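Mandelate racemase/muconate lactonizing enzyme family protein (Roseovarius sp. TM1035, PDB 3T9P) is of unconfirmed substrate but probably acts as an isomerase or related enzyme of the enolase superfamily, working on carboxylate substrates with a bound metal ion. Local coordinates at residues 39-44 with 109-114; 23-28 with 76-81; 220-225 with 249-254. One frame throughout, in Å; residues are numbered along the deposited sequence.

Contact 1 (39-44 with 109-114)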
ATOM      1  N   VAL A  39      15.597  -7.764 -12.726  1.00 15.92           N
ATOM      2  CA  VAL A  39      16.297  -8.269 -11.582  1.00 15.60           C
ATOM      3  C   VAL A  39      17.030  -9.552 -12.040  1.00 16.12           C
ATOM      4  O   VAL A  39      16.429 -10.448 -12.690  1.00 14.94           O
ATOM      5  CB  VAL A  39      15.308  -8.637 -10.405  1.00 13.76           C
ATOM      6  CG1 VAL A  39      16.107  -9.391  -9.227  1.00 16.10           C
ATOM      7  CG2 VAL A  39      14.611  -7.310  -9.824  1.00 12.40           C
ATOM      8  N   ARG A  40      18.297  -9.631 -11.699  1.00 17.37           N
ATOM      9  CA  ARG A  40      19.091 -10.832 -11.845  1.00 17.33           C
ATOM     10  C   ARG A  40      19.477 -11.380 -10.464  1.00 15.89           C
ATOM     11  O   ARG A  40      20.053 -10.715  -9.668  1.00 17.81           O
ATOM     12  CB  ARG A  40      20.328 -10.658 -12.752  1.00 17.12           C
ATOM     13  CG  ARG A  40      21.120 -11.924 -12.885  1.00 19.26           C
ATOM     14  CD  ARG A  40      22.256 -11.902 -13.902  1.00 21.90           C
ATOM     15  NE  ARG A  40      23.260 -10.922 -13.589  1.00 24.06           N
ATOM     16  CZ  ARG A  40      24.070 -10.374 -14.460  1.00 25.78           C
ATOM     17  NH1 ARG A  40      24.053 -10.761 -15.717  1.00 24.84           N
ATOM     18  NH2 ARG A  40      24.885  -9.449 -14.083  1.00 19.11           N
ATOM     19  N   VAL A  41      19.149 -12.622 -10.252  1.00 16.30           N
ATOM     20  CA  VAL A  41      19.447 -13.362  -9.046  1.00 16.04           C
ATOM     21  C   VAL A  41      20.559 -14.373  -9.346  1.00 18.19           C
ATOM     22  O   VAL A  41      20.560 -14.995 -10.361  1.00 17.98           O
ATOM     23  CB  VAL A  41      18.242 -14.111  -8.459  1.00 13.86           C
ATOM     24  CG1 VAL A  41      17.779 -15.179  -9.362  1.00 14.36           C
ATOM     25  CG2 VAL A  41      18.516 -14.662  -7.072  1.00 13.26           C
ATOM     26  N   THR A  42      21.514 -14.454  -8.439  1.00 18.56           N
ATOM     27  CA  THR A  42      22.573 -15.460  -8.442  1.00 18.84           C
ATOM     28  C   THR A  42      22.619 -16.273  -7.147  1.00 18.52           C
ATOM     29  O   THR A  42      22.628 -15.712  -6.099  1.00 19.78           O
ATOM     30  CB  THR A  42      23.944 -14.817  -8.682  1.00 18.77           C
ATOM     31  OG1 THR A  42      23.906 -13.990  -9.816  1.00 17.29           O
ATOM     32  CG2 THR A  42      25.013 -15.871  -8.875  1.00 18.03           C
ATOM     33  N   THR A  43      22.622 -17.592  -7.247  1.00 18.77           N
ATOM     34  CA  THR A  43      22.689 -18.467  -6.091  1.00 21.17           C
ATOM     35  C   THR A  43      24.137 -18.716  -5.689  1.00 22.65           C
ATOM     36  O   THR A  43      25.012 -18.379  -6.412  1.00 22.74           O
ATOM     37  CB  THR A  43      22.004 -19.840  -6.281  1.00 19.99           C
ATOM     38  OG1 THR A  43      22.773 -20.631  -7.180  1.00 22.91           O
ATOM     39  CG2 THR A  43      20.596 -19.681  -6.788  1.00 19.95           C
ATOM     40  N   ASP A  44      24.333 -19.364  -4.550  1.00 24.39           N
ATOM     41  CA  ASP A  44      25.656 -19.744  -4.065  1.00 26.58           C
ATOM     42  C   ASP A  44      26.326 -20.718  -5.033  1.00 28.48           C
ATOM     43  O   ASP A  44      27.493 -20.772  -5.085  1.00 31.76           O
ATOM     44  CB  ASP A  44      25.719 -20.221  -2.620  1.00 20.00           C
ATOM     45  CG  ASP A  44      24.715 -21.269  -2.278  1.00 20.00           C
ATOM     46  OD1 ASP A  44      24.025 -21.834  -3.111  1.00 20.00           O
ATOM     47  OD2 ASP A  44      24.583 -21.511  -1.109  1.00 20.00           O
ATOM     48  N   THR A 109       9.870 -13.319  -9.457  1.00 13.58           N
ATOM     49  CA  THR A 109       9.998 -13.708 -10.898  1.00 14.02           C
ATOM     50  C   THR A 109      11.417 -14.147 -11.283  1.00 13.66           C
ATOM     51  O   THR A 109      11.579 -15.012 -12.094  1.00 12.47           O
ATOM     52  CB  THR A 109       9.529 -12.574 -11.872  1.00 15.92           C
ATOM     53  OG1 THR A 109      10.129 -11.348 -11.462  1.00 11.95           O
ATOM     54  CG2 THR A 109       7.985 -12.382 -11.794  1.00 15.32           C
ATOM     55  N   ALA A 110      12.449 -13.560 -10.673  1.00 13.59           N
ATOM     56  CA  ALA A 110      13.815 -13.961 -10.990  1.00 14.44           C
ATOM     57  C   ALA A 110      14.015 -15.383 -10.461  1.00 14.08           C
ATOM     58  O   ALA A 110      14.690 -16.185 -11.064  1.00 14.03           O
ATOM     59  CB  ALA A 110      14.810 -12.986 -10.256  1.00 14.15           C
ATOM     60  N   LEU A 111      13.462 -15.671  -9.274  1.00 13.72           N
ATOM     61  CA  LEU A 111      13.659 -17.012  -8.706  1.00 15.55           C
ATOM     62  C   LEU A 111      12.915 -18.108  -9.492  1.00 16.02           C
ATOM     63  O   LEU A 111      13.405 -19.247  -9.590  1.00 17.25           O
ATOM     64  CB  LEU A 111      13.268 -17.023  -7.228  1.00 13.72           C
ATOM     65  CG  LEU A 111      14.186 -16.232  -6.286  1.00 15.35           C
ATOM     66  CD1 LEU A 111      13.507 -16.138  -4.910  1.00 14.36           C
ATOM     67  CD2 LEU A 111      15.592 -16.883  -6.153  1.00 18.74           C
ATOM     68  N   TRP A 112      11.702 -17.835  -9.988  1.00 16.15           N
ATOM     69  CA  TRP A 112      11.052 -18.853 -10.868  1.00 16.19           C
ATOM     70  C   TRP A 112      11.915 -19.102 -12.111  1.00 14.92           C
ATOM     71  O   TRP A 112      12.011 -20.223 -12.566  1.00 15.60           O
ATOM     72  CB  TRP A 112       9.606 -18.402 -11.267  1.00 14.83           C
ATOM     73  CG  TRP A 112       8.658 -18.477 -10.074  1.00 16.57           C
ATOM     74  CD1 TRP A 112       8.082 -17.415  -9.358  1.00 14.83           C
ATOM     75  CD2 TRP A 112       8.172 -19.668  -9.499  1.00 20.43           C
ATOM     76  NE1 TRP A 112       7.252 -17.903  -8.388  1.00 16.83           N
ATOM     77  CE2 TRP A 112       7.322 -19.293  -8.414  1.00 19.22           C
ATOM     78  CE3 TRP A 112       8.376 -21.050  -9.790  1.00 18.12           C
ATOM     79  CZ2 TRP A 112       6.679 -20.253  -7.610  1.00 22.08           C
ATOM     80  CZ3 TRP A 112       7.773 -22.016  -8.942  1.00 20.34           C
ATOM     81  CH2 TRP A 112       6.930 -21.605  -7.871  1.00 19.98           C
ATOM     82  N   ASP A 113      12.434 -18.053 -12.717  1.00 16.28           N
ATOM     83  CA  ASP A 113      13.237 -18.203 -13.949  1.00 16.90           C
ATOM     84  C   ASP A 113      14.512 -18.988 -13.612  1.00 17.14           C
ATOM     85  O   ASP A 113      14.916 -19.850 -14.359  1.00 17.44           O
ATOM     86  CB  ASP A 113      13.660 -16.813 -14.486  1.00 16.97           C
ATOM     87  CG  ASP A 113      14.339 -16.905 -15.926  1.00 19.59           C
ATOM     88  OD1 ASP A 113      13.671 -17.468 -16.862  1.00 19.76           O
ATOM     89  OD2 ASP A 113      15.543 -16.403 -16.060  1.00 19.67           O
ATOM     90  N   MET A 114      15.104 -18.683 -12.482  1.00 16.94           N
ATOM     91  CA  MET A 114      16.283 -19.409 -11.986  1.00 16.59           C
ATOM     92  C   MET A 114      16.001 -20.894 -11.867  1.00 17.34           C
ATOM     93  O   MET A 114      16.748 -21.726 -12.455  1.00 15.37           O
ATOM     94  CB  MET A 114      16.834 -18.777 -10.666  1.00 14.74           C
ATOM     95  CG  MET A 114      18.214 -19.405 -10.169  1.00 16.37           C
ATOM     96  SD  MET A 114      17.928 -21.031  -9.381  1.00 23.63           S
ATOM     97  CE  MET A 114      17.010 -20.508  -7.912  1.00 20.33           C
TER
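Val39 begins the contact by setting CG1 against the methyl of Ala110, 4.0 Å from CG1 to CB. Its strand, 37-43, belongs to the antiparallel sheet of the N-terminal capping domain of the enolase superfamily, and helix 98-119 lies across one face of that sheet, its local axis 7.8 Å from the strand axis at a crossing angle of -53°. Val41 makes the most contacts. Its CG1 sits between the backbone N and the carbonyl carbon (chi1 65°), a rotation that puts this methyl over the turn from Ala110 to Met114, 3.8 Å from Ala110 CB and 3.9 Å from Met114 CB. The other branch, CG2, points to Leu111 and meets CD2 at 3.8 Å, the two side chains crossing at roughly a right angle. Arg40 and Thr42 face away from the helix, toward Glu29 and Gln48. Thr43 returns to the helix with its two branches divided by chemistry: OG1 is hydrogen-bonded to Ser45 OG, while CG2 rests on the folded-back end of Met114, 4.0 Å from SD and 3.8 Å from the terminal CE.

Contact 2 (23-28 with 76-81)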
ATOM      1  N   MET A  23      20.294 -24.812  -2.236  1.00 28.46           N
ATOM      2  CA  MET A  23      21.084 -23.576  -2.529  1.00 27.74           C
ATOM      3  C   MET A  23      20.443 -22.287  -1.959  1.00 27.30           C
ATOM      4  O   MET A  23      19.232 -22.273  -1.688  1.00 24.79           O
ATOM      5  CB  MET A  23      21.337 -23.441  -4.035  1.00 29.07           C
ATOM      6  CG  MET A  23      20.162 -23.698  -4.918  1.00 30.30           C
ATOM      7  SD  MET A  23      20.622 -23.430  -6.675  1.00 31.32           S
ATOM      8  CE  MET A  23      21.932 -24.586  -6.891  1.00 42.04           C
ATOM      9  N   ARG A  24      21.256 -21.259  -1.816  1.00 24.61           N
ATOM     10  CA  ARG A  24      20.886 -20.071  -1.058  1.00 25.32           C
ATOM     11  C   ARG A  24      21.053 -18.922  -2.004  1.00 22.98           C
ATOM     12  O   ARG A  24      21.934 -18.952  -2.856  1.00 23.36           O
ATOM     13  CB  ARG A  24      21.853 -19.846   0.150  1.00 24.01           C
ATOM     14  CG  ARG A  24      21.897 -20.955   1.303  1.00 27.72           C
ATOM     15  CD  ARG A  24      20.561 -21.657   1.664  1.00 36.10           C
ATOM     16  NE  ARG A  24      19.871 -20.971   2.750  1.00 42.26           N
ATOM     17  CZ  ARG A  24      18.841 -21.443   3.481  1.00 48.59           C
ATOM     18  NH1 ARG A  24      18.296 -22.670   3.276  1.00 47.17           N
ATOM     19  NH2 ARG A  24      18.334 -20.647   4.447  1.00 46.05           N
ATOM     20  N   ILE A  25      20.292 -17.836  -1.797  1.00 22.27           N
ATOM     21  CA  ILE A  25      20.495 -16.609  -2.597  1.00 19.66           C
ATOM     22  C   ILE A  25      21.833 -15.870  -2.242  1.00 20.01           C
ATOM     23  O   ILE A  25      22.026 -15.420  -1.089  1.00 20.42           O
ATOM     24  CB  ILE A  25      19.253 -15.568  -2.453  1.00 18.75           C
ATOM     25  CG1 ILE A  25      18.003 -16.303  -2.855  1.00 19.20           C
ATOM     26  CG2 ILE A  25      19.538 -14.274  -3.306  1.00 14.98           C
ATOM     27  CD1 ILE A  25      16.656 -15.642  -2.536  1.00 18.31           C
ATOM     28  N   ALA A  26      22.657 -15.628  -3.243  1.00 20.20           N
ATOM     29  CA  ALA A  26      23.902 -14.904  -3.051  1.00 20.81           C
ATOM     30  C   ALA A  26      23.955 -13.450  -3.468  1.00 18.98           C
ATOM     31  O   ALA A  26      24.608 -12.678  -2.858  1.00 21.12           O
ATOM     32  CB  ALA A  26      25.045 -15.650  -3.681  1.00 20.99           C
ATOM     33  N   ARG A  27      23.249 -13.069  -4.466  1.00 19.27           N
ATOM     34  CA  ARG A  27      23.350 -11.796  -5.135  1.00 17.31           C
ATOM     35  C   ARG A  27      22.032 -11.414  -5.812  1.00 18.75           C
ATOM     36  O   ARG A  27      21.322 -12.257  -6.327  1.00 17.23           O
ATOM     37  CB  ARG A  27      24.480 -11.822  -6.166  1.00 20.00           C
ATOM     38  CG  ARG A  27      24.692 -10.502  -6.888  1.00 20.00           C
ATOM     39  CD  ARG A  27      25.956 -10.451  -7.731  1.00 20.00           C
ATOM     40  NE  ARG A  27      27.163 -10.517  -6.913  1.00 20.00           N
ATOM     41  CZ  ARG A  27      27.952 -11.578  -6.835  1.00 20.00           C
ATOM     42  NH1 ARG A  27      27.667 -12.672  -7.530  1.00 20.00           N
ATOM     43  NH2 ARG A  27      29.032 -11.551  -6.064  1.00 20.00           N
ATOM     44  N   LEU A  28      21.691 -10.182  -5.721  1.00 17.46           N
ATOM     45  CA  LEU A  28      20.521  -9.629  -6.372  1.00 19.28           C
ATOM     46  C   LEU A  28      20.904  -8.319  -7.024  1.00 18.48           C
ATOM     47  O   LEU A  28      21.348  -7.456  -6.367  1.00 19.66           O
ATOM     48  CB  LEU A  28      19.344  -9.447  -5.404  1.00 17.85           C
ATOM     49  CG  LEU A  28      18.632 -10.718  -4.923  1.00 17.73           C
ATOM     50  CD1 LEU A  28      17.851 -10.539  -3.712  1.00 18.32           C
ATOM     51  CD2 LEU A  28      17.803 -11.433  -5.946  1.00 15.63           C
ATOM     52  N   THR A  76      18.920 -16.703   1.921  1.00 18.23           N
ATOM     53  CA  THR A  76      17.773 -17.583   2.153  1.00 18.42           C
ATOM     54  C   THR A  76      17.687 -18.683   1.062  1.00 19.34           C
ATOM     55  O   THR A  76      18.377 -18.561   0.068  1.00 20.10           O
ATOM     56  CB  THR A  76      16.368 -16.792   2.207  1.00 19.67           C
ATOM     57  OG1 THR A  76      16.118 -16.249   0.914  1.00 16.74           O
ATOM     58  CG2 THR A  76      16.415 -15.679   3.279  1.00 20.78           C
ATOM     59  N   ASP A  77      16.773 -19.661   1.223  1.00 18.95           N
ATOM     60  CA  ASP A  77      16.578 -20.803   0.286  1.00 19.66           C
ATOM     61  C   ASP A  77      16.104 -20.297  -1.076  1.00 20.29           C
ATOM     62  O   ASP A  77      14.953 -19.765  -1.189  1.00 18.81           O
ATOM     63  CB  ASP A  77      15.553 -21.774   0.949  1.00 20.17           C
ATOM     64  CG  ASP A  77      15.326 -23.051   0.168  1.00 22.94           C
ATOM     65  OD1 ASP A  77      15.763 -23.220  -1.020  1.00 22.73           O
ATOM     66  OD2 ASP A  77      14.655 -23.932   0.776  1.00 25.85           O
ATOM     67  N   ALA A  78      16.960 -20.489  -2.103  1.00 19.57           N
ATOM     68  CA  ALA A  78      16.635 -20.062  -3.489  1.00 20.28           C
ATOM     69  C   ALA A  78      15.605 -20.919  -4.167  1.00 20.33           C
ATOM     70  O   ALA A  78      14.995 -20.437  -5.167  1.00 19.15           O
ATOM     71  CB  ALA A  78      17.873 -19.828  -4.387  1.00 20.36           C
ATOM     72  N   LEU A  79      15.286 -22.105  -3.579  1.00 18.00           N
ATOM     73  CA  LEU A  79      14.392 -23.037  -4.270  1.00 20.13           C
ATOM     74  C   LEU A  79      13.037 -23.238  -3.611  1.00 21.48           C
ATOM     75  O   LEU A  79      12.180 -23.966  -4.126  1.00 23.34           O
ATOM     76  CB  LEU A  79      15.105 -24.436  -4.415  1.00 21.18           C
ATOM     77  CG  LEU A  79      16.400 -24.386  -5.286  1.00 20.79           C
ATOM     78  CD1 LEU A  79      16.974 -25.811  -5.210  1.00 25.06           C
ATOM     79  CD2 LEU A  79      16.043 -23.984  -6.695  1.00 24.46           C
ATOM     80  N   ASP A  80      12.846 -22.666  -2.440  1.00 22.78           N
ATOM     81  CA  ASP A  80      11.584 -22.902  -1.741  1.00 24.86           C
ATOM     82  C   ASP A  80      11.410 -21.604  -0.991  1.00 24.02           C
ATOM     83  O   ASP A  80      12.030 -21.385   0.083  1.00 22.77           O
ATOM     84  CB  ASP A  80      11.656 -24.083  -0.797  1.00 26.03           C
ATOM     85  CG  ASP A  80      10.309 -24.303  -0.062  1.00 33.48           C
ATOM     86  OD1 ASP A  80       9.288 -23.790  -0.526  1.00 41.08           O
ATOM     87  OD2 ASP A  80      10.259 -24.915   0.999  1.00 36.78           O
ATOM     88  N   PHE A  81      10.715 -20.658  -1.638  1.00 20.70           N
ATOM     89  CA  PHE A  81      10.818 -19.243  -1.115  1.00 18.36           C
ATOM     90  C   PHE A  81       9.460 -18.618  -0.777  1.00 17.11           C
ATOM     91  O   PHE A  81       9.382 -17.433  -0.461  1.00 16.28           O
ATOM     92  CB  PHE A  81      11.601 -18.391  -2.152  1.00 17.18           C
ATOM     93  CG  PHE A  81      10.904 -18.235  -3.493  1.00 19.51           C
ATOM     94  CD1 PHE A  81      10.002 -17.146  -3.705  1.00 20.21           C
ATOM     95  CD2 PHE A  81      11.162 -19.122  -4.579  1.00 21.40           C
ATOM     96  CE1 PHE A  81       9.396 -16.954  -4.900  1.00 15.18           C
ATOM     97  CE2 PHE A  81      10.563 -18.924  -5.825  1.00 23.98           C
ATOM     98  CZ  PHE A  81       9.654 -17.826  -6.008  1.00 18.66           C
TER
HETATM   99  O   HOH W   1      17.624 -25.100  -1.497  1.00 22.10           O
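Arg24 folds back over the Thr76-Asp77 peptide. Its CB starts on the carbonyl, 3.7 Å from Thr76 O, and the chain then bends at chi2 (-36°) and again at chi3 (-92°), which brings a side chain that sets out away from the loop down upon it. CD passes above the same carbonyl. NE lies 3.6 Å from Thr76 C and gives its hydrogen to Gly75 O, which fixes the turn of the guanidinium. CZ comes next, 3.5 Å from Asp77 N, so that one face of the flat group is laid on the peptide. At the tip, NH1 packs 3.7 Å from Asp77 CB; Asp77 OD2 lies beyond salt-bridge range and may add a weak attraction of charge, but it stands well out of the guanidinium plane and no N-H points at it. Beneath this lid Arg24 and Asp77 form a single antiparallel bridge, a non-hydrogen-bonded pair, which ties the residue just ahead of strand 25-32 in the capping-domain sheet to the loop between helices 58-73 and 82-91. Ala78 N donates to Met23 O at 2.9 Å with an N-H...O angle of 163°, and Ile25 N donates to Thr76 O at 2.8 Å. Asp77 closes an Asx turn, OD1 taking the hydrogen of Leu79 N at 2.8 Å from above the carboxylate plane. The same OD1 accepts from a water that itself accepts from Met23 N. On the inner side, Ile25 CG1 packs on the methyl of Ala78; at the far end Met23 CG meets Leu79 CD1 at 3.8 Å.

Contact 3 (220-225 with 249-254)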
ATOM      1  N   LYS A 220     -26.438  -1.546 -19.287  1.00 18.44           N
ATOM      2  CA  LYS A 220     -27.541  -1.986 -20.211  1.00 20.38           C
ATOM      3  C   LYS A 220     -27.275  -1.675 -21.701  1.00 19.53           C
ATOM      4  O   LYS A 220     -27.612  -2.478 -22.553  1.00 16.87           O
ATOM      5  CB  LYS A 220     -28.857  -1.390 -19.737  1.00 21.21           C
ATOM      6  CG  LYS A 220     -29.253  -1.913 -18.377  1.00 20.17           C
ATOM      7  CD  LYS A 220     -30.405  -1.146 -17.881  1.00 26.33           C
ATOM      8  CE  LYS A 220     -30.830  -1.804 -16.586  1.00 32.42           C
ATOM      9  NZ  LYS A 220     -31.895  -0.938 -16.066  1.00 35.71           N
ATOM     10  N   LEU A 221     -26.586  -0.569 -22.007  1.00 19.10           N
ATOM     11  CA  LEU A 221     -26.140  -0.319 -23.382  1.00 19.63           C
ATOM     12  C   LEU A 221     -25.077  -1.328 -23.839  1.00 19.44           C
ATOM     13  O   LEU A 221     -25.102  -1.784 -25.029  1.00 19.43           O
ATOM     14  CB  LEU A 221     -25.607   1.102 -23.495  1.00 20.62           C
ATOM     15  CG  LEU A 221     -26.636   2.214 -23.164  1.00 25.22           C
ATOM     16  CD1 LEU A 221     -26.016   3.671 -23.036  1.00 25.17           C
ATOM     17  CD2 LEU A 221     -27.850   2.203 -24.145  1.00 32.62           C
ATOM     18  N   LEU A 222     -24.174  -1.730 -22.900  1.00 16.57           N
ATOM     19  CA  LEU A 222     -23.140  -2.746 -23.217  1.00 16.20           C
ATOM     20  C   LEU A 222     -23.877  -4.043 -23.573  1.00 15.53           C
ATOM     21  O   LEU A 222     -23.499  -4.704 -24.523  1.00 17.87           O
ATOM     22  CB  LEU A 222     -22.205  -3.064 -22.003  1.00 12.55           C
ATOM     23  CG  LEU A 222     -21.418  -1.809 -21.491  1.00 15.85           C
ATOM     24  CD1 LEU A 222     -20.605  -2.137 -20.224  1.00 14.67           C
ATOM     25  CD2 LEU A 222     -20.507  -1.226 -22.573  1.00 15.74           C
ATOM     26  N   GLN A 223     -24.856  -4.413 -22.758  1.00 18.17           N
ATOM     27  CA  GLN A 223     -25.630  -5.677 -23.022  1.00 18.94           C
ATOM     28  C   GLN A 223     -26.335  -5.629 -24.430  1.00 20.71           C
ATOM     29  O   GLN A 223     -26.332  -6.613 -25.228  1.00 21.24           O
ATOM     30  CB  GLN A 223     -26.564  -5.928 -21.856  1.00 17.48           C
ATOM     31  CG  GLN A 223     -25.802  -6.352 -20.605  1.00 17.20           C
ATOM     32  CD  GLN A 223     -26.649  -6.494 -19.352  1.00 17.53           C
ATOM     33  OE1 GLN A 223     -27.827  -5.979 -19.243  1.00 21.34           O
ATOM     34  NE2 GLN A 223     -26.095  -7.150 -18.360  1.00 15.51           N
ATOM     35  N   ASP A 224     -26.926  -4.484 -24.765  1.00 21.52           N
ATOM     36  CA  ASP A 224     -27.604  -4.334 -26.052  1.00 21.78           C
ATOM     37  C   ASP A 224     -26.641  -4.577 -27.160  1.00 24.19           C
ATOM     38  O   ASP A 224     -27.041  -4.993 -28.287  1.00 23.99           O
ATOM     39  CB  ASP A 224     -28.054  -2.859 -26.216  1.00 21.71           C
ATOM     40  CG  ASP A 224     -29.297  -2.542 -25.402  1.00 27.69           C
ATOM     41  OD1 ASP A 224     -30.020  -3.495 -24.945  1.00 27.38           O
ATOM     42  OD2 ASP A 224     -29.562  -1.327 -25.221  1.00 32.54           O
ATOM     43  N   ASN A 225     -25.391  -4.141 -26.944  1.00 19.91           N
ATOM     44  CA  ASN A 225     -24.356  -4.380 -27.906  1.00 20.81           C
ATOM     45  C   ASN A 225     -23.520  -5.683 -27.828  1.00 19.51           C
ATOM     46  O   ASN A 225     -22.487  -5.809 -28.522  1.00 21.62           O
ATOM     47  CB  ASN A 225     -23.437  -3.140 -27.869  1.00 20.74           C
ATOM     48  CG  ASN A 225     -24.148  -1.949 -28.434  1.00 23.86           C
ATOM     49  OD1 ASN A 225     -24.798  -1.173 -27.711  1.00 27.71           O
ATOM     50  ND2 ASN A 225     -24.160  -1.888 -29.757  1.00 20.78           N
ATOM     51  N   LEU A 249     -26.527  -6.532 -13.296  1.00 20.62           N
ATOM     52  CA  LEU A 249     -26.255  -6.816 -14.721  1.00 18.07           C
ATOM     53  C   LEU A 249     -26.108  -8.262 -14.935  1.00 18.09           C
ATOM     54  O   LEU A 249     -25.702  -9.055 -14.005  1.00 18.53           O
ATOM     55  CB  LEU A 249     -24.948  -6.108 -15.203  1.00 14.58           C
ATOM     56  CG  LEU A 249     -25.053  -4.562 -15.113  1.00 17.60           C
ATOM     57  CD1 LEU A 249     -23.747  -3.879 -15.675  1.00 17.36           C
ATOM     58  CD2 LEU A 249     -26.190  -3.895 -15.974  1.00 17.99           C
ATOM     59  N   LEU A 250     -26.413  -8.658 -16.164  1.00 16.81           N
ATOM     60  CA  LEU A 250     -26.225 -10.029 -16.476  1.00 18.29           C
ATOM     61  C   LEU A 250     -24.874 -10.230 -16.983  1.00 18.03           C
ATOM     62  O   LEU A 250     -24.453 -11.377 -17.022  1.00 19.21           O
ATOM     63  CB  LEU A 250     -27.241 -10.488 -17.575  1.00 17.46           C
ATOM     64  CG  LEU A 250     -28.641 -10.443 -16.982  1.00 18.24           C
ATOM     65  CD1 LEU A 250     -29.520 -10.691 -18.146  1.00 26.96           C
ATOM     66  CD2 LEU A 250     -28.889 -11.473 -15.986  1.00 18.48           C
ATOM     67  N   LEU A 251     -24.210  -9.177 -17.536  1.00 18.01           N
ATOM     68  CA  LEU A 251     -22.852  -9.434 -18.061  1.00 16.85           C
ATOM     69  C   LEU A 251     -21.944  -9.673 -16.828  1.00 17.31           C
ATOM     70  O   LEU A 251     -22.390  -9.541 -15.725  1.00 18.99           O
ATOM     71  CB  LEU A 251     -22.346  -8.309 -19.004  1.00 15.01           C
ATOM     72  CG  LEU A 251     -22.589  -6.897 -18.467  1.00 15.15           C
ATOM     73  CD1 LEU A 251     -21.846  -6.672 -17.150  1.00 14.94           C
ATOM     74  CD2 LEU A 251     -22.092  -5.837 -19.514  1.00 18.29           C
ATOM     75  N   ASP A 252     -20.688 -10.090 -17.035  1.00 18.21           N
ATOM     76  CA  ASP A 252     -19.686 -10.338 -15.954  1.00 16.17           C
ATOM     77  C   ASP A 252     -19.041  -8.983 -15.580  1.00 15.59           C
ATOM     78  O   ASP A 252     -18.538  -8.255 -16.449  1.00 15.13           O
ATOM     79  CB  ASP A 252     -18.615 -11.308 -16.498  1.00 15.96           C
ATOM     80  CG  ASP A 252     -19.155 -12.795 -16.710  1.00 20.71           C
ATOM     81  OD1 ASP A 252     -20.102 -13.203 -15.948  1.00 19.87           O
ATOM     82  OD2 ASP A 252     -18.606 -13.531 -17.602  1.00 22.71           O
ATOM     83  N   VAL A 253     -19.117  -8.631 -14.316  1.00 14.68           N
ATOM     84  CA  VAL A 253     -18.380  -7.508 -13.781  1.00 15.00           C
ATOM     85  C   VAL A 253     -17.055  -8.103 -13.267  1.00 15.99           C
ATOM     86  O   VAL A 253     -17.064  -9.171 -12.582  1.00 15.20           O
ATOM     87  CB  VAL A 253     -19.185  -6.796 -12.715  1.00 16.48           C
ATOM     88  CG1 VAL A 253     -18.345  -5.693 -11.936  1.00 17.03           C
ATOM     89  CG2 VAL A 253     -20.453  -6.190 -13.347  1.00 14.05           C
ATOM     90  N   ALA A 254     -15.909  -7.505 -13.711  1.00 15.62           N
ATOM     91  CA  ALA A 254     -14.553  -8.073 -13.441  1.00 13.87           C
ATOM     92  C   ALA A 254     -13.779  -6.941 -12.712  1.00 15.39           C
ATOM     93  O   ALA A 254     -14.081  -5.730 -12.899  1.00 16.22           O
ATOM     94  CB  ALA A 254     -13.872  -8.426 -14.681  1.00 13.96           C
TER
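Gln223 reaches from the last turn of helix 212-224 to the bend at Leu249-Leu251, and is the residue most covered by the other segment. The chain is extended beyond CG (chi2 174°), which carries the terminal amide straight to the backbone of the bend: CD lies 3.9 Å from Leu250 N and 4.1 Å from Leu251 N. The aliphatic part slants across Leu251, with CG 3.9 Å from Leu251 CG and equally near Leu251 CD2. Leu251 CG takes the position between its own backbone N and carbonyl carbon (chi1 46°), and this throws CD2 toward the helix, where it meets Leu222 CB at 3.7 Å and, less closely, Leu222 CD1. Leu249 CD2 rests against the helix about a turn before Gln223, 4.1 Å from Lys220 N, a looser contact beside the Leu251 patch. Replacing Gln223 by an alanine would probably open a gap over Leu251 and leave the backbone of the bend without the amide that lies against it. Behind this first layer stands Phe230 of strand 229-231, touched by Leu222, Leu249 and Leu251 together, and Leu222 is further backed by Ile227 and by Val189 of helix 184-196. The whole lies in the barrel domain characteristic of the enolase superfamily, a modified TIM barrel built of beta-alpha units. Residues 249-251 lead out of helix 239-248 into strand 252-255, which pairs in parallel with strand 229-231 through Asp252 and Ala254; the contact thus joins the C-terminal end of one outer helix to the loop entering a barrel strand, at the N-terminal end of that strand.

Overall arrangement
Contacts 1 and 2 are one continuous region of the capping domain, their centres 8 Å apart. Strands 37-43 and 25-32 are sheet neighbours: Ala26 N lies 2.9 Å from Thr42 O, a probable hydrogen bond, at a classic beta bulge where Ala26 and Arg27 both face Thr42. The rings of Phe81 and Trp112 meet edge-to-face, linking the loop of contact 2 to the helix of contact 1. Contact 3 lies in the barrel, across the centre of the chain, with centres about 43 Å from contact 1 and 47 Å from contact 2. In this superfamily the active site lies between the capping domain and the C-terminal ends of the barrel strands; contact 3, at the opposite ends of the strands, is probably remote from it.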